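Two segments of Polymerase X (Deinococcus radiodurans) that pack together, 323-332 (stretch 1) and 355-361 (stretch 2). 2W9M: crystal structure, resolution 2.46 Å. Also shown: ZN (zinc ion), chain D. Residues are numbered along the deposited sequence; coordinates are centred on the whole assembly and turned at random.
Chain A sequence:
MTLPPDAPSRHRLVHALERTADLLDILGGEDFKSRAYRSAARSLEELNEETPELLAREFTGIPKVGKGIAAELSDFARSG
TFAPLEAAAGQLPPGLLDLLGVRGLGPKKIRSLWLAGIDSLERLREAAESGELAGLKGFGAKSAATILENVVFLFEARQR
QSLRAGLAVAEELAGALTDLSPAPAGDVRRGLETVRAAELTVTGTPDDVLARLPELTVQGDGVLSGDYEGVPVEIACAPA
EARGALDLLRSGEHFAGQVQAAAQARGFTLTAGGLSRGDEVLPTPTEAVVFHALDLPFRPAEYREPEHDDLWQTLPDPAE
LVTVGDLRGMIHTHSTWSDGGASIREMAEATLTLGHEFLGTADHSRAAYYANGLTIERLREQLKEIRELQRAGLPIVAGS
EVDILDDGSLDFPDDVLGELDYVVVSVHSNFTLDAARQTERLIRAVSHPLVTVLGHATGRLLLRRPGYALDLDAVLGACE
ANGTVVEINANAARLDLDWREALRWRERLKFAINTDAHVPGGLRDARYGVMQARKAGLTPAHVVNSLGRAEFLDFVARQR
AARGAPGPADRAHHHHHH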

# COMPACT_ATOMS: atom_id res chain seq x y z
N THR A 323 -6.67 15.02 5.35
CA THR A 323 -7.57 14.34 4.42
C THR A 323 -6.91 14.23 3.06
O THR A 323 -5.90 14.89 2.80
CB THR A 323 -8.90 15.09 4.26
OG1 THR A 323 -8.66 16.34 3.60
CG2 THR A 323 -9.54 15.35 5.61
N VAL A 324 -7.47 13.40 2.18
CA VAL A 324 -6.93 13.23 0.84
C VAL A 324 -6.85 14.58 0.11
O VAL A 324 -5.96 14.80 -0.71
CB VAL A 324 -7.76 12.22 0.01
CG1 VAL A 324 -7.29 12.19 -1.43
CG2 VAL A 324 -7.66 10.84 0.62
N GLY A 325 -7.77 15.48 0.44
CA GLY A 325 -7.80 16.79 -0.18
C GLY A 325 -6.69 17.72 0.28
O GLY A 325 -6.40 18.72 -0.38
N ASP A 326 -6.06 17.39 1.41
CA ASP A 326 -4.97 18.19 1.95
C ASP A 326 -3.64 17.84 1.30
O ASP A 326 -2.61 18.45 1.59
CB ASP A 326 -4.85 17.99 3.46
CG ASP A 326 -6.00 18.60 4.22
OD1 ASP A 326 -6.37 19.75 3.92
OD2 ASP A 326 -6.54 17.92 5.13
N LEU A 327 -3.66 16.84 0.43
CA LEU A 327 -2.44 16.38 -0.21
C LEU A 327 -2.22 17.11 -1.53
O LEU A 327 -2.59 16.61 -2.60
CB LEU A 327 -2.49 14.87 -0.44
CG LEU A 327 -2.05 13.94 0.71
CD1 LEU A 327 -2.36 14.51 2.08
CD2 LEU A 327 -2.69 12.57 0.53
N ARG A 328 -1.62 18.29 -1.46
CA ARG A 328 -1.34 19.07 -2.66
C ARG A 328 -0.27 18.40 -3.51
O ARG A 328 -0.39 18.31 -4.73
CB ARG A 328 -0.90 20.49 -2.28
CG ARG A 328 -1.97 21.30 -1.57
CD ARG A 328 -1.56 22.76 -1.49
NE ARG A 328 -2.53 23.58 -0.77
CZ ARG A 328 -2.34 24.86 -0.45
NH1 ARG A 328 -1.21 25.47 -0.79
NH2 ARG A 328 -3.28 25.53 0.21
N GLY A 329 0.78 17.91 -2.86
CA GLY A 329 1.88 17.28 -3.57
C GLY A 329 1.82 15.77 -3.51
O GLY A 329 1.81 15.19 -2.43
N MET A 330 1.79 15.14 -4.68
CA MET A 330 1.78 13.68 -4.77
C MET A 330 3.16 13.15 -5.15
O MET A 330 3.45 12.92 -6.32
CB MET A 330 0.73 13.21 -5.78
CG MET A 330 -0.70 13.53 -5.37
SD MET A 330 -1.41 12.30 -4.25
CE MET A 330 -0.45 12.56 -2.76
N ILE A 331 4.01 12.94 -4.15
CA ILE A 331 5.39 12.57 -4.41
C ILE A 331 5.64 11.07 -4.29
O ILE A 331 4.77 10.32 -3.83
CB ILE A 331 6.38 13.34 -3.50
CG1 ILE A 331 6.22 12.89 -2.04
CG2 ILE A 331 6.19 14.84 -3.65
CD1 ILE A 331 7.22 13.54 -1.10
N HIS A 332 6.82 10.66 -4.72
CA HIS A 332 7.19 9.25 -4.77
C HIS A 332 6.24 8.45 -5.66
O HIS A 332 5.48 7.61 -5.19
CB HIS A 332 7.28 8.66 -3.36
CG HIS A 332 7.84 7.27 -3.32
ND1 HIS A 332 7.76 6.47 -2.21
CD2 HIS A 332 8.47 6.54 -4.27
CE1 HIS A 332 8.32 5.31 -2.46
NE2 HIS A 332 8.77 5.32 -3.71
ZN ZN D . 8.80 3.32 -4.77
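Stretch 2 355-361: GHEFLGT

Parallel β-pairing rests on a staggered ladder in which one residue of a strand bonds to the two residues that flank its partner on the other, and the segment 355-361 of Polymerase X lies on 323-332 in this way. Met-330 is the linking residue: its N donates to Phe-358 O at 2.9 Å, and its O accepts from Gly-360 N at 2.8 Å. Two residues earlier, Arg-328 O accepts from both Glu-357 N (2.7 Å) and Phe-358 N (3.1 Å). Ahead of the ladder, the side chain of His-356 adds a bond of its own, ND1 donating to Leu-327 O at 2.6 Å.

Gly-355, with positive phi, closes a helix in a Schellman motif; His-356 and Glu-357 then lead into the extended strand 358-361. This strand runs parallel to 329-331, crossing at -17° with the axes 4.3 Å apart. Gly-329 pairs with Phe-358 and Met-330 with Leu-359, each at 5.0 Å between CA atoms.

Packing follows the register in part. The Phe-358 ring (chi1 p) folds over Gly-329, whose CA lies 3.5 Å from the ring centroid; a CB there would clash with CZ. Met-330 reaches back to His-356, its SD 3.7 Å from the centroid of the ring, over its face. Further along, Gly-360 lets the backbones close in, its CA 3.6 Å from Ile-331 CA.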

# COMPACT_ATOMS: atom_id res chain seq x y z
N GLY A 355 -7.38 16.22 -8.26
CA GLY A 355 -7.56 17.40 -7.43
C GLY A 355 -6.32 17.88 -6.69
O GLY A 355 -6.41 18.73 -5.81
N HIS A 356 -5.16 17.34 -7.05
CA HIS A 356 -3.92 17.71 -6.37
C HIS A 356 -3.19 18.79 -7.15
O HIS A 356 -3.63 19.21 -8.21
CB HIS A 356 -3.04 16.48 -6.14
CG HIS A 356 -3.76 15.33 -5.51
ND1 HIS A 356 -4.19 15.35 -4.20
CD2 HIS A 356 -4.14 14.12 -6.00
CE1 HIS A 356 -4.80 14.20 -3.91
NE2 HIS A 356 -4.78 13.45 -5.00
N GLU A 357 -2.06 19.24 -6.61
CA GLU A 357 -1.36 20.39 -7.16
C GLU A 357 -0.15 20.05 -8.02
O GLU A 357 0.03 20.61 -9.10
CB GLU A 357 -0.96 21.35 -6.04
CG GLU A 357 -0.10 22.51 -6.50
CD GLU A 357 0.10 23.55 -5.41
OE1 GLU A 357 1.19 24.17 -5.37
OE2 GLU A 357 -0.83 23.74 -4.59
N PHE A 358 0.69 19.13 -7.56
CA PHE A 358 1.90 18.78 -8.31
C PHE A 358 2.33 17.32 -8.13
O PHE A 358 1.93 16.66 -7.17
CB PHE A 358 3.05 19.74 -7.97
CG PHE A 358 3.61 19.57 -6.58
CD1 PHE A 358 3.00 20.19 -5.49
CD2 PHE A 358 4.75 18.81 -6.36
CE1 PHE A 358 3.51 20.03 -4.21
CE2 PHE A 358 5.26 18.65 -5.08
CZ PHE A 358 4.64 19.26 -4.01
N LEU A 359 3.13 16.84 -9.07
CA LEU A 359 3.58 15.45 -9.06
C LEU A 359 5.04 15.33 -8.67
O LEU A 359 5.89 16.09 -9.13
CB LEU A 359 3.38 14.82 -10.44
CG LEU A 359 3.96 13.41 -10.65
CD1 LEU A 359 3.05 12.35 -10.03
CD2 LEU A 359 4.17 13.13 -12.12
N GLY A 360 5.34 14.36 -7.82
CA GLY A 360 6.70 14.07 -7.43
C GLY A 360 7.22 12.82 -8.11
O GLY A 360 6.79 11.70 -7.82
N THR A 361 8.15 13.02 -9.04
CA THR A 361 8.82 11.93 -9.73
C THR A 361 9.76 11.20 -8.78
O THR A 361 10.37 11.83 -7.92
CB THR A 361 9.62 12.50 -10.93
OG1 THR A 361 8.75 12.58 -12.07
CG2 THR A 361 10.82 11.63 -11.25